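Local coordinates for protein dihydropteroate synthase (Xanthomonas albilineans, PDB 6Q62) that probably condenses para-aminobenzoate with 6-hydroxymethyl-7,8-dihydropterin diphosphate to form 7,8-dihydropteroate, a precursor of folates, at residues Met23-Val28 with Arg261-Ala266; Leu59-Gly64 with Ser99-Lys104; Leu187-Gly192 with Leu215-Leu220; Leu223-Ser228 with Ala243-Ala248. All blocks are in the same frame, centred on the assembly; numbering follows the deposited sequence.

All four contacts are largely buried, but at different depths. Contacts 1 and 2 are nearest the centre of the chain, and buried charged groups dominate both. Contacts 1 to 3 lie in one parallel sheet; contact 3, mostly aliphatic, brings its end strands 187-190 and 220-221 together and so closes the barrel. Contact 4 lies farther out, joining a loop to outer helix 242-254 near the second subunit; one serine hydroxyl and a small leucine-alanine contact carry it. His263 with Ser224 and Asp264 with Arg225 tie contacts 1 and 4 together. All four contribute to the 6-chloroguanine pocket: Arg261, Asp101, Asp190 with Leu220, and Lys226.

Contact 1. Residues Met23-Val28 with Arg261-Ala266; sequences MGIVNV and RVHDVA. With 6GU (6-chloroguanine), chain E; SO4 (sulfate ion), chain H.
The guanidinium of Arg261 lies between the 6-chloroguanine on one face, with N9 of the ligand 3.2 Å above the plane, and Ile25 on the other, with CG1 3.6 Å from the plane. The end of the same side chain, CD1, sits over the His263 ring, 3.6 Å from the centroid and nearly on the ring normal, a CH-pi contact. A branched aliphatic chain suits this place because it covers two flat polar groups at once and leaves their edges for polar partners.

A sulfate ion, probably from the crystallisation liquor, takes up those edges. NH2 of Arg261 gives O3 an almost straight bond of 2.9 Å (170°), while NH1 holds O4. His263 NE2 and Asn27 ND2 both donate to O1, each at 3.0 Å from it; the other ring nitrogen, His263 ND1, is hydrogen-bonded to Ser224. Water 1 accepts from Arg261 NH2 at 3.1 Å. With CG anti to the backbone N (chi1 -176°) and the chain extended to NE, Arg261 runs past Met23, whose SD is 3.6 Å from Arg261 CG.

Below the side chains the backbones pair as parallel strands, through Val262 N to Met23 O and Ile25 N to Val262 O. Strand 21-27 thus lies between 259-262 and 59-63, while Val265 packs on helix 41-54.

Contact 2. Residues Leu59-Gly64 with Ser99-Lys104; sequences LLDIGG and SVDTFK
Ser99 and Asp61 face each other across two parallel strands, and three nearly straight backbone hydrogen bonds set their register. Ser99 N donates to Leu60 O at 2.7 Å, Ile62 N to Ser99 O at 2.8 Å and Asp101 N to Ile62 O at 2.8 Å. The strand axes are turned 32° from each other.

The polar side chains share one face. The Ser99 hydroxyl, anti to its backbone N (chi1 170°), donates to Asp61 OD1 at 2.8 Å, meeting the carboxylate on its anti side, 26° out of plane. A serine suits the place: it is short enough to stay beside its own strand and still donate a hydrogen bond to the carboxylate. The other oxygen, Asp61 OD2, comes within 3.3 Å of Asp101 OD2, and the two carboxylates are almost parallel. This pairing of like charges is probably eased by Arg261 NE, in a salt bridge with Asp61 OD2, and by Asn120 ND2, hydrogen-bonded to the same oxygen.

Apolar contacts use the reverse face, where Ile62 packs on helix 76-93 and Val100 on helix 105-114. At the strand ends water 2 bridges Gly64 N, at 2.8 Å, and Asp101 O, at 2.7 Å.

Strand 59-63, helix 76-93 and strand 98-101 form a beta-alpha-beta crossover of the TIM barrel, with Asp101 at the C-terminal end of its strand in the 6-chloroguanine pocket.

Contact 3. Residues Leu187-Gly192 with Leu215-Leu220; sequences LLIDPG and LGVPVL. With 6GU (6-chloroguanine), chain E.
Ile189 is the tightly packed centre of this contact, with Val217 CG2 3.6 Å from its CG1 and Val219 CG2 3.9 Å from the same atom. Ile189 CG1 stands between the backbone N and the carbonyl carbon (chi1 60°), which turns the chain onto the two valines. Its backbone is held as firmly: Ile189 N donates to Pro218 O at 3.0 Å, and Leu220 N to Ile189 O at 2.8 Å. The Pro218 ring, CD 3.4 Å from Leu187 O, stands where an N-H would have extended the ladder, so pairing starts at its carbonyl.

Only the CD1 tip of partly exposed Leu215 meets Ile189, 3.7 Å from its CD1; exposed Gly216, at a positive phi of 73°, lies at the solvent side.

Asp190 OD1 accepts from Gly192 N at 2.8 Å, an Asx turn, and OD2 from 6-chloroguanine N2 at 2.8 Å. The apolar pairing of 187-190 with 220-221 thus ends in a fixed carboxylate, consistent with binding the ligand's amino group.

Contact 4. Residues Leu223-Ser228 with Ala243-Ala248; sequences LSRKRS and AGSVAA. With 6GU (6-chloroguanine), chain E.
Ser245 points its side chain from helix 242-254 at the backbone of the loop opposite, and its OG accepts a hydrogen bond from Arg225 N at 2.8 Å (154°). With OG anti to the carbonyl carbon (chi1 -64°), the hydroxyl lies back along its own helix, where it also bonds to Arg241 O, one turn earlier. Serine suits this place because one small hydroxyl can serve both a carbonyl one turn back and an N-H of the loop.

One helical turn on, Ala248 also faces the loop, and its CB methyl meets Leu223 CD1 at 4.1 Å and Leu223 CB at 4.2 Å. The leucine comes toward the helix, whereas Ser224 and Arg225 leave their backbone on the far side, Ser224 OG for His263 and the extended Arg225 for a salt bridge with Asp264.

The opposite directions go with a type II turn from Leu223 to Lys226, in which Lys226 N donates to Leu223 O at 3.2 Å. Because that N-H is the one used inside the turn, the N-H of Arg225, at the third position with a positive phi of 55°, is left for a partner beyond it.

Lys226 heads from the turn to the 6-chloroguanine pocket. The arrangement is that of a barrel loop leaving strand 220-221, backed by an outer helix whose Ala243, Ala247 and Ala248 pack on the second subunit; Ala243 and Val246 also line the indole-2-carboxylic acid site.

Contact 1. Residues Met23-Val28 with Arg261-Ala266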
loop_
_atom_site.group_PDB
_atom_site.type_symbol
_atom_site.label_atom_id
_atom_site.label_comp_id
_atom_site.label_asym_id
_atom_site.label_seq_id
_atom_site.Cartn_x
_atom_site.Cartn_y
_atom_site.Cartn_z
ATOM N N MET A 23 2.267 -14.927 -4.275
ATOM C CA MET A 23 3.170 -15.745 -5.111
ATOM C C MET A 23 4.514 -15.006 -5.201
ATOM O O MET A 23 4.596 -13.994 -5.871
ATOM C CB MET A 23 2.581 -15.950 -6.519
ATOM C CG MET A 23 3.505 -16.720 -7.463
ATOM S SD MET A 23 2.901 -16.630 -9.183
ATOM C CE MET A 23 2.204 -18.274 -9.374
ATOM N N GLY A 24 5.540 -15.511 -4.541
ATOM C CA GLY A 24 6.859 -14.870 -4.541
ATOM C C GLY A 24 7.655 -15.204 -5.784
ATOM O O GLY A 24 7.772 -16.375 -6.138
ATOM N N ILE A 25 8.214 -14.170 -6.451
ATOM C CA ILE A 25 8.984 -14.318 -7.681
ATOM C C ILE A 25 10.397 -14.799 -7.423
ATOM O O ILE A 25 11.167 -14.113 -6.741
ATOM C CB ILE A 25 8.985 -12.989 -8.481
ATOM C CG1 ILE A 25 7.555 -12.589 -8.890
ATOM C CG2 ILE A 25 9.913 -13.088 -9.705
ATOM C CD1 ILE A 25 7.426 -11.159 -9.490
ATOM N N VAL A 26 10.753 -15.970 -7.976
ATOM C CA VAL A 26 12.106 -16.508 -7.872
ATOM C C VAL A 26 12.669 -16.623 -9.285
ATOM O O VAL A 26 12.399 -17.599 -9.987
ATOM C CB VAL A 26 12.192 -17.850 -7.088
ATOM C CG1 VAL A 26 13.645 -18.346 -6.987
ATOM C CG2 VAL A 26 11.557 -17.716 -5.714
ATOM N N ASN A 27 13.436 -15.606 -9.727
ATOM C CA ASN A 27 14.038 -15.645 -11.052
ATOM C C ASN A 27 15.403 -16.311 -10.965
ATOM O O ASN A 27 16.229 -15.949 -10.124
ATOM C CB ASN A 27 14.143 -14.249 -11.646
ATOM C CG ASN A 27 12.825 -13.677 -12.095
ATOM O OD1 ASN A 27 11.959 -14.373 -12.636
ATOM N ND2 ASN A 27 12.660 -12.388 -11.903
ATOM N N VAL A 28 15.617 -17.319 -11.805
ATOM C CA VAL A 28 16.888 -18.039 -11.803
ATOM C C VAL A 28 17.627 -17.591 -13.052
ATOM O O VAL A 28 17.619 -18.281 -14.066
ATOM C CB VAL A 28 16.735 -19.587 -11.768
ATOM C CG1 VAL A 28 18.078 -20.262 -11.421
ATOM C CG2 VAL A 28 15.632 -20.020 -10.808
ATOM N N ARG A 261 1.354 -11.866 -7.780
ATOM C CA ARG A 261 2.717 -12.298 -8.151
ATOM C C ARG A 261 3.660 -11.143 -7.890
ATOM O O ARG A 261 3.658 -10.154 -8.634
ATOM C CB ARG A 261 2.744 -12.761 -9.618
ATOM C CG ARG A 261 4.129 -13.306 -10.028
ATOM C CD ARG A 261 4.124 -13.888 -11.444
ATOM N NE ARG A 261 5.465 -14.386 -11.774
ATOM C CZ ARG A 261 6.466 -13.637 -12.230
ATOM N NH1 ARG A 261 6.292 -12.340 -12.437
ATOM N NH2 ARG A 261 7.652 -14.178 -12.472
ATOM N N VAL A 262 4.461 -11.267 -6.824
ATOM C CA VAL A 262 5.255 -10.115 -6.361
ATOM C C VAL A 262 6.714 -10.397 -6.075
ATOM O O VAL A 262 7.078 -11.501 -5.688
ATOM C CB VAL A 262 4.588 -9.479 -5.092
ATOM C CG1 VAL A 262 3.070 -9.339 -5.253
ATOM C CG2 VAL A 262 4.896 -10.287 -3.834
ATOM N N HIS A 263 7.545 -9.328 -6.136
ATOM C CA HIS A 263 8.941 -9.411 -5.698
ATOM C C HIS A 263 8.986 -9.079 -4.187
ATOM O O HIS A 263 9.748 -9.691 -3.444
ATOM C CB HIS A 263 9.799 -8.339 -6.415
ATOM C CG HIS A 263 9.915 -8.526 -7.889
ATOM N ND1 HIS A 263 9.083 -7.871 -8.758
ATOM C CD2 HIS A 263 10.796 -9.271 -8.601
ATOM C CE1 HIS A 263 9.440 -8.263 -9.977
ATOM N NE2 HIS A 263 10.478 -9.092 -9.931
ATOM N N ASP A 264 8.177 -8.097 -3.750
ATOM C CA ASP A 264 8.217 -7.545 -2.393
ATOM C C ASP A 264 7.220 -8.231 -1.488
ATOM O O ASP A 264 6.117 -7.727 -1.207
ATOM C CB ASP A 264 8.004 -6.040 -2.466
ATOM C CG ASP A 264 9.054 -5.447 -3.400
ATOM O OD1 ASP A 264 10.227 -5.370 -2.994
ATOM O OD2 ASP A 264 8.712 -5.137 -4.560
ATOM N N VAL A 265 7.595 -9.457 -1.125
ATOM C CA VAL A 265 6.691 -10.336 -0.377
ATOM C C VAL A 265 6.305 -9.760 0.982
ATOM O O VAL A 265 5.100 -9.631 1.233
ATOM C CB VAL A 265 7.235 -11.763 -0.282
ATOM C CG1 VAL A 265 6.365 -12.623 0.645
ATOM C CG2 VAL A 265 7.310 -12.396 -1.680
ATOM N N ALA A 266 7.262 -9.463 1.861
ATOM C CA ALA A 266 6.924 -8.973 3.215
ATOM C C ALA A 266 6.032 -7.743 3.177
ATOM O O ALA A 266 5.042 -7.682 3.910
ATOM C CB ALA A 266 8.208 -8.662 3.999
HETATM CL CL6 6GU E . 2.123 -10.661 -14.725
HETATM N N1 6GU E . 1.836 -13.122 -14.611
HETATM C C2 6GU E . 2.351 -14.409 -14.764
HETATM N N2 6GU E . 1.443 -15.366 -14.647
HETATM N N3 6GU E . 3.667 -14.725 -15.041
HETATM C C4 6GU E . 4.485 -13.627 -15.199
HETATM C C5 6GU E . 4.027 -12.288 -15.083
HETATM C C6 6GU E . 2.706 -12.153 -14.790
HETATM N N7 6GU E . 5.090 -11.419 -15.315
HETATM C C8 6GU E . 6.163 -12.268 -15.571
HETATM N N9 6GU E . 5.839 -13.587 -15.504
HETATM S S SO4 H . 9.683 -10.739 -13.535
HETATM O O1 SO4 H . 10.740 -10.174 -12.674
HETATM O O2 SO4 H . 9.931 -10.403 -14.944
HETATM O O3 SO4 H . 9.656 -12.240 -13.415
HETATM O O4 SO4 H . 8.384 -10.193 -13.175
HETATM O O HOH W 1 9.596 -16.493 -11.928
#

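Contact 2. Residues Leu59-Gly64 with Ser99-Lys104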
loop_
_atom_site.group_PDB
_atom_site.type_symbol
_atom_site.label_atom_id
_atom_site.label_comp_id
_atom_site.label_asym_id
_atom_site.label_seq_id
_atom_site.Cartn_x
_atom_site.Cartn_y
_atom_site.Cartn_z
ATOM N N LEU A 59 3.270 -19.194 -1.966
ATOM C CA LEU A 59 3.788 -20.042 -3.041
ATOM C C LEU A 59 4.948 -19.318 -3.713
ATOM O O LEU A 59 5.105 -18.097 -3.533
ATOM C CB LEU A 59 2.610 -20.416 -3.986
ATOM N N LEU A 60 5.832 -20.079 -4.346
ATOM C CA LEU A 60 6.988 -19.526 -5.045
ATOM C C LEU A 60 6.896 -19.842 -6.526
ATOM O O LEU A 60 6.555 -20.955 -6.879
ATOM C CB LEU A 60 8.291 -20.096 -4.476
ATOM C CG LEU A 60 8.532 -19.850 -2.968
ATOM C CD1 LEU A 60 9.818 -20.535 -2.527
ATOM C CD2 LEU A 60 8.596 -18.345 -2.644
ATOM N N ASP A 61 7.172 -18.859 -7.386
ATOM C CA ASP A 61 7.131 -19.045 -8.829
ATOM C C ASP A 61 8.577 -19.015 -9.314
ATOM O O ASP A 61 9.217 -17.959 -9.296
ATOM C CB ASP A 61 6.342 -17.925 -9.479
ATOM C CG ASP A 61 6.067 -18.150 -10.951
ATOM O OD1 ASP A 61 5.733 -19.295 -11.324
ATOM O OD2 ASP A 61 6.183 -17.167 -11.739
ATOM N N ILE A 62 9.068 -20.157 -9.791
ATOM C CA ILE A 62 10.475 -20.338 -10.190
ATOM C C ILE A 62 10.550 -20.278 -11.717
ATOM O O ILE A 62 9.905 -21.081 -12.393
ATOM C CB ILE A 62 10.987 -21.697 -9.634
ATOM C CG1 ILE A 62 10.862 -21.708 -8.089
ATOM C CG2 ILE A 62 12.453 -21.966 -10.063
ATOM C CD1 ILE A 62 10.748 -23.095 -7.479
ATOM N N GLY A 63 11.304 -19.320 -12.231
ATOM C CA GLY A 63 11.419 -19.148 -13.680
ATOM C C GLY A 63 12.855 -18.991 -14.119
ATOM O O GLY A 63 13.638 -18.333 -13.437
ATOM N N GLY A 64 13.194 -19.574 -15.267
ATOM C CA GLY A 64 14.557 -19.474 -15.774
ATOM C C GLY A 64 14.664 -18.685 -17.064
ATOM O O GLY A 64 15.736 -18.644 -17.657
ATOM N N SER A 99 5.514 -23.195 -8.081
ATOM C CA SER A 99 5.086 -23.036 -9.457
ATOM C C SER A 99 6.327 -22.920 -10.343
ATOM O O SER A 99 7.365 -22.403 -9.916
ATOM C CB SER A 99 4.271 -21.757 -9.582
ATOM O OG SER A 99 4.024 -21.418 -10.937
ATOM N N VAL A 100 6.234 -23.458 -11.563
ATOM C CA VAL A 100 7.290 -23.302 -12.546
ATOM C C VAL A 100 6.763 -22.352 -13.622
ATOM O O VAL A 100 5.681 -22.590 -14.210
ATOM C CB VAL A 100 7.828 -24.648 -13.116
ATOM C CG1 VAL A 100 6.719 -25.491 -13.782
ATOM C CG2 VAL A 100 9.009 -24.412 -14.069
ATOM N N ASP A 101 7.487 -21.279 -13.856
ATOM C CA ASP A 101 7.107 -20.271 -14.844
ATOM C C ASP A 101 7.813 -20.618 -16.164
ATOM O O ASP A 101 9.005 -20.313 -16.361
ATOM C CB ASP A 101 7.537 -18.902 -14.305
ATOM C CG ASP A 101 7.293 -17.693 -15.155
ATOM O OD1 ASP A 101 6.893 -17.854 -16.312
ATOM O OD2 ASP A 101 7.509 -16.573 -14.657
ATOM N N THR A 102 7.095 -21.338 -17.031
ATOM C CA THR A 102 7.645 -21.779 -18.320
ATOM C C THR A 102 6.510 -21.935 -19.324
ATOM O O THR A 102 5.371 -22.170 -18.910
ATOM C CB THR A 102 8.388 -23.107 -18.147
ATOM O OG1 THR A 102 9.040 -23.452 -19.390
ATOM C CG2 THR A 102 7.469 -24.274 -17.699
ATOM N N PHE A 103 6.823 -21.837 -20.623
ATOM C CA PHE A 103 5.837 -22.117 -21.663
ATOM C C PHE A 103 6.218 -23.410 -22.399
ATOM O O PHE A 103 5.511 -23.803 -23.330
ATOM C CB PHE A 103 5.695 -20.956 -22.674
ATOM C CG PHE A 103 6.957 -20.483 -23.336
ATOM C CD1 PHE A 103 7.458 -21.126 -24.467
ATOM C CD2 PHE A 103 7.619 -19.359 -22.866
ATOM C CE1 PHE A 103 8.645 -20.687 -25.075
ATOM C CE2 PHE A 103 8.792 -18.906 -23.492
ATOM C CZ PHE A 103 9.291 -19.574 -24.589
ATOM N N LYS A 104 7.329 -24.063 -21.995
ATOM C CA LYS A 104 7.824 -25.251 -22.705
ATOM C C LYS A 104 7.367 -26.539 -22.076
ATOM O O LYS A 104 7.678 -26.773 -20.903
ATOM C CB LYS A 104 9.357 -25.200 -22.803
ATOM C CG LYS A 104 9.869 -23.971 -23.546
ATOM C CD LYS A 104 11.397 -24.042 -23.688
ATOM C CE LYS A 104 12.004 -22.830 -24.355
ATOM N NZ LYS A 104 12.255 -21.768 -23.357
HETATM O O HOH W 2 11.445 -21.458 -16.471
#

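Contact 3. Residues Leu187-Gly192 with Leu215-Leu220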
loop_
_atom_site.group_PDB
_atom_site.type_symbol
_atom_site.label_atom_id
_atom_site.label_comp_id
_atom_site.label_asym_id
_atom_site.label_seq_id
_atom_site.Cartn_x
_atom_site.Cartn_y
_atom_site.Cartn_z
ATOM N N LEU A 187 -7.637 -24.611 -13.097
ATOM C CA LEU A 187 -7.285 -23.438 -13.900
ATOM C C LEU A 187 -7.241 -22.160 -13.099
ATOM O O LEU A 187 -8.074 -21.960 -12.209
ATOM C CB LEU A 187 -8.287 -23.243 -15.052
ATOM C CG LEU A 187 -8.458 -24.402 -16.039
ATOM C CD1 LEU A 187 -9.483 -24.052 -17.105
ATOM C CD2 LEU A 187 -7.140 -24.784 -16.701
ATOM N N LEU A 188 -6.325 -21.241 -13.487
ATOM C CA LEU A 188 -6.230 -19.882 -12.970
ATOM C C LEU A 188 -6.064 -19.044 -14.219
ATOM O O LEU A 188 -5.555 -19.556 -15.229
ATOM C CB LEU A 188 -5.005 -19.668 -12.062
ATOM C CG LEU A 188 -4.985 -20.475 -10.748
ATOM C CD1 LEU A 188 -4.210 -21.752 -10.913
ATOM C CD2 LEU A 188 -4.338 -19.657 -9.650
ATOM N N ILE A 189 -6.506 -17.776 -14.173
ATOM C CA ILE A 189 -6.325 -16.889 -15.333
ATOM C C ILE A 189 -5.592 -15.634 -14.900
ATOM O O ILE A 189 -5.583 -15.299 -13.718
ATOM C CB ILE A 189 -7.628 -16.584 -16.089
ATOM C CG1 ILE A 189 -8.678 -15.884 -15.153
ATOM C CG2 ILE A 189 -8.146 -17.861 -16.770
ATOM C CD1 ILE A 189 -9.976 -15.445 -15.864
ATOM N N ASP A 190 -4.966 -14.949 -15.855
ATOM C CA ASP A 190 -4.184 -13.776 -15.520
ATOM C C ASP A 190 -4.258 -12.844 -16.736
ATOM O O ASP A 190 -3.940 -13.285 -17.849
ATOM C CB ASP A 190 -2.749 -14.255 -15.273
ATOM C CG ASP A 190 -1.735 -13.200 -14.918
ATOM O OD1 ASP A 190 -1.956 -12.016 -15.256
ATOM O OD2 ASP A 190 -0.707 -13.556 -14.351
ATOM N N PRO A 191 -4.618 -11.559 -16.542
ATOM C CA PRO A 191 -4.684 -10.627 -17.698
ATOM C C PRO A 191 -3.350 -10.258 -18.304
ATOM O O PRO A 191 -3.306 -9.568 -19.332
ATOM C CB PRO A 191 -5.378 -9.391 -17.113
ATOM C CG PRO A 191 -5.011 -9.416 -15.678
ATOM C CD PRO A 191 -5.018 -10.878 -15.282
ATOM N N GLY A 192 -2.267 -10.634 -17.642
ATOM C CA GLY A 192 -0.922 -10.381 -18.146
ATOM C C GLY A 192 -0.535 -8.927 -18.163
ATOM O O GLY A 192 -0.230 -8.378 -19.232
ATOM N N LEU A 215 -15.515 -15.346 -14.491
ATOM C CA LEU A 215 -15.303 -16.526 -15.344
ATOM C C LEU A 215 -15.242 -17.837 -14.554
ATOM O O LEU A 215 -14.996 -18.901 -15.134
ATOM C CB LEU A 215 -14.074 -16.349 -16.259
ATOM C CG LEU A 215 -14.143 -15.176 -17.250
ATOM C CD1 LEU A 215 -12.896 -15.110 -18.136
ATOM C CD2 LEU A 215 -15.398 -15.260 -18.120
ATOM N N GLY A 216 -15.495 -17.750 -13.247
ATOM C CA GLY A 216 -15.540 -18.904 -12.351
ATOM C C GLY A 216 -14.199 -19.517 -12.013
ATOM O O GLY A 216 -14.141 -20.624 -11.460
ATOM N N VAL A 217 -13.105 -18.798 -12.336
ATOM C CA VAL A 217 -11.759 -19.300 -12.073
ATOM C C VAL A 217 -10.942 -18.244 -11.309
ATOM O O VAL A 217 -11.103 -17.056 -11.580
ATOM C CB VAL A 217 -11.016 -19.836 -13.348
ATOM C CG1 VAL A 217 -11.765 -21.013 -13.993
ATOM C CG2 VAL A 217 -10.802 -18.731 -14.360
ATOM N N PRO A 218 -10.084 -18.654 -10.356
ATOM C CA PRO A 218 -9.247 -17.661 -9.639
ATOM C C PRO A 218 -8.392 -16.820 -10.579
ATOM O O PRO A 218 -7.909 -17.319 -11.614
ATOM C CB PRO A 218 -8.352 -18.509 -8.743
ATOM C CG PRO A 218 -9.007 -19.842 -8.677
ATOM C CD PRO A 218 -9.765 -20.032 -9.929
ATOM N N VAL A 219 -8.188 -15.547 -10.201
ATOM C CA VAL A 219 -7.446 -14.593 -11.034
ATOM C C VAL A 219 -6.135 -14.220 -10.353
ATOM O O VAL A 219 -6.110 -13.894 -9.146
ATOM C CB VAL A 219 -8.327 -13.341 -11.333
ATOM C CG1 VAL A 219 -7.553 -12.217 -12.040
ATOM C CG2 VAL A 219 -9.595 -13.699 -12.107
ATOM N N LEU A 220 -5.045 -14.293 -11.115
ATOM C CA LEU A 220 -3.712 -13.914 -10.661
ATOM C C LEU A 220 -3.415 -12.544 -11.269
ATOM O O LEU A 220 -3.685 -12.332 -12.452
ATOM C CB LEU A 220 -2.692 -14.956 -11.156
ATOM C CG LEU A 220 -1.227 -14.802 -10.721
ATOM C CD1 LEU A 220 -0.518 -16.133 -10.755
ATOM C CD2 LEU A 220 -0.459 -13.765 -11.510
HETATM CL CL6 6GU E . 2.123 -10.661 -14.725
HETATM N N1 6GU E . 1.836 -13.122 -14.611
HETATM C C2 6GU E . 2.351 -14.409 -14.764
HETATM N N2 6GU E . 1.443 -15.366 -14.647
HETATM N N3 6GU E . 3.667 -14.725 -15.041
HETATM C C4 6GU E . 4.485 -13.627 -15.199
HETATM C C5 6GU E . 4.027 -12.288 -15.083
HETATM C C6 6GU E . 2.706 -12.153 -14.790
HETATM N N7 6GU E . 5.090 -11.419 -15.315
HETATM C C8 6GU E . 6.163 -12.268 -15.571
HETATM N N9 6GU E . 5.839 -13.587 -15.504
#

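Contact 4. Residues Leu223-Ser228 with Ala243-Ala248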
loop_
_atom_site.group_PDB
_atom_site.type_symbol
_atom_site.label_atom_id
_atom_site.label_comp_id
_atom_site.label_asym_id
_atom_site.label_seq_id
_atom_site.Cartn_x
_atom_site.Cartn_y
_atom_site.Cartn_z
ATOM N N LEU A 223 1.742 -7.075 -11.067
ATOM C CA LEU A 223 2.115 -5.735 -11.545
ATOM C C LEU A 223 3.448 -5.342 -10.924
ATOM O O LEU A 223 3.898 -4.204 -11.080
ATOM C CB LEU A 223 1.034 -4.702 -11.128
ATOM C CG LEU A 223 -0.385 -4.896 -11.667
ATOM C CD1 LEU A 223 -1.328 -5.346 -10.565
ATOM C CD2 LEU A 223 -0.918 -3.616 -12.221
ATOM N N SER A 224 4.101 -6.296 -10.279
ATOM C CA SER A 224 5.303 -6.059 -9.486
ATOM C C SER A 224 6.461 -5.374 -10.200
ATOM O O SER A 224 7.100 -5.926 -11.081
ATOM C CB SER A 224 5.767 -7.350 -8.830
ATOM O OG SER A 224 6.747 -7.037 -7.865
ATOM N N ARG A 225 6.752 -4.138 -9.753
ATOM C CA ARG A 225 7.854 -3.287 -10.215
ATOM C C ARG A 225 7.828 -3.070 -11.720
ATOM O O ARG A 225 8.862 -2.747 -12.324
ATOM C CB ARG A 225 9.211 -3.866 -9.774
ATOM C CG ARG A 225 9.332 -4.022 -8.247
ATOM C CD ARG A 225 10.660 -4.664 -7.963
ATOM N NE ARG A 225 10.935 -4.788 -6.528
ATOM C CZ ARG A 225 12.156 -4.929 -6.025
ATOM N NH1 ARG A 225 13.207 -5.004 -6.830
ATOM N NH2 ARG A 225 12.334 -5.008 -4.714
ATOM N N LYS A 226 6.642 -3.220 -12.311
ATOM C CA LYS A 226 6.543 -3.111 -13.759
ATOM C C LYS A 226 6.617 -1.670 -14.251
ATOM O O LYS A 226 6.395 -0.724 -13.481
ATOM C CB LYS A 226 5.312 -3.833 -14.268
ATOM C CG LYS A 226 5.491 -5.356 -14.087
ATOM C CD LYS A 226 4.411 -6.150 -14.739
ATOM C CE LYS A 226 4.886 -7.591 -14.794
ATOM N NZ LYS A 226 3.793 -8.455 -15.224
ATOM N N ARG A 227 6.947 -1.503 -15.550
ATOM C CA ARG A 227 7.109 -0.192 -16.173
ATOM C C ARG A 227 5.911 0.697 -15.920
ATOM O O ARG A 227 6.125 1.879 -15.658
ATOM C CB ARG A 227 7.366 -0.329 -17.702
ATOM C CG ARG A 227 7.494 1.009 -18.447
ATOM C CD ARG A 227 7.736 0.845 -19.945
ATOM N NE ARG A 227 9.002 0.156 -20.222
ATOM C CZ ARG A 227 10.166 0.760 -20.449
ATOM N NH1 ARG A 227 10.239 2.086 -20.498
ATOM N NH2 ARG A 227 11.261 0.041 -20.664
ATOM N N SER A 228 4.672 0.174 -16.031
ATOM C CA SER A 228 3.461 0.967 -15.812
ATOM C C SER A 228 3.421 1.562 -14.435
ATOM O O SER A 228 3.046 2.726 -14.306
ATOM C CB SER A 228 2.207 0.161 -16.102
ATOM O OG SER A 228 2.162 -0.079 -17.495
ATOM N N ALA A 243 6.509 0.796 -3.255
ATOM C CA ALA A 243 5.249 1.304 -2.720
ATOM C C ALA A 243 4.110 1.313 -3.740
ATOM O O ALA A 243 2.988 0.900 -3.418
ATOM C CB ALA A 243 5.454 2.699 -2.149
ATOM N N GLY A 244 4.386 1.735 -4.977
ATOM C CA GLY A 244 3.359 1.733 -6.011
ATOM C C GLY A 244 2.890 0.324 -6.363
ATOM O O GLY A 244 1.702 0.118 -6.649
ATOM N N SER A 245 3.832 -0.646 -6.332
ATOM C CA SER A 245 3.517 -2.065 -6.620
ATOM C C SER A 245 2.628 -2.645 -5.516
ATOM O O SER A 245 1.626 -3.305 -5.811
ATOM C CB SER A 245 4.799 -2.873 -6.751
ATOM O OG SER A 245 5.560 -2.416 -7.861
ATOM N N VAL A 246 2.967 -2.364 -4.253
ATOM C CA VAL A 246 2.165 -2.860 -3.127
ATOM C C VAL A 246 0.746 -2.276 -3.217
ATOM O O VAL A 246 -0.224 -3.007 -3.061
ATOM C CB VAL A 246 2.860 -2.542 -1.778
ATOM C CG1 VAL A 246 1.948 -2.891 -0.612
ATOM C CG2 VAL A 246 4.179 -3.295 -1.670
ATOM N N ALA A 247 0.625 -0.967 -3.545
ATOM C CA ALA A 247 -0.675 -0.333 -3.720
ATOM C C ALA A 247 -1.439 -1.036 -4.855
ATOM O O ALA A 247 -2.604 -1.385 -4.668
ATOM C CB ALA A 247 -0.503 1.136 -4.046
ATOM N N ALA A 248 -0.785 -1.253 -6.010
ATOM C CA ALA A 248 -1.416 -1.935 -7.163
ATOM C C ALA A 248 -1.926 -3.341 -6.792
ATOM O O ALA A 248 -3.062 -3.698 -7.125
ATOM C CB ALA A 248 -0.432 -2.009 -8.329
HETATM CL CL6 6GU E . 2.123 -10.661 -14.725
HETATM N N1 6GU E . 1.836 -13.122 -14.611
HETATM C C2 6GU E . 2.351 -14.409 -14.764
HETATM N N2 6GU E . 1.443 -15.366 -14.647
HETATM N N3 6GU E . 3.667 -14.725 -15.041
HETATM C C4 6GU E . 4.485 -13.627 -15.199
HETATM C C5 6GU E . 4.027 -12.288 -15.083
HETATM C C6 6GU E . 2.706 -12.153 -14.790
HETATM N N7 6GU E . 5.090 -11.419 -15.315
HETATM C C8 6GU E . 6.163 -12.268 -15.571
HETATM N N9 6GU E . 5.839 -13.587 -15.504
#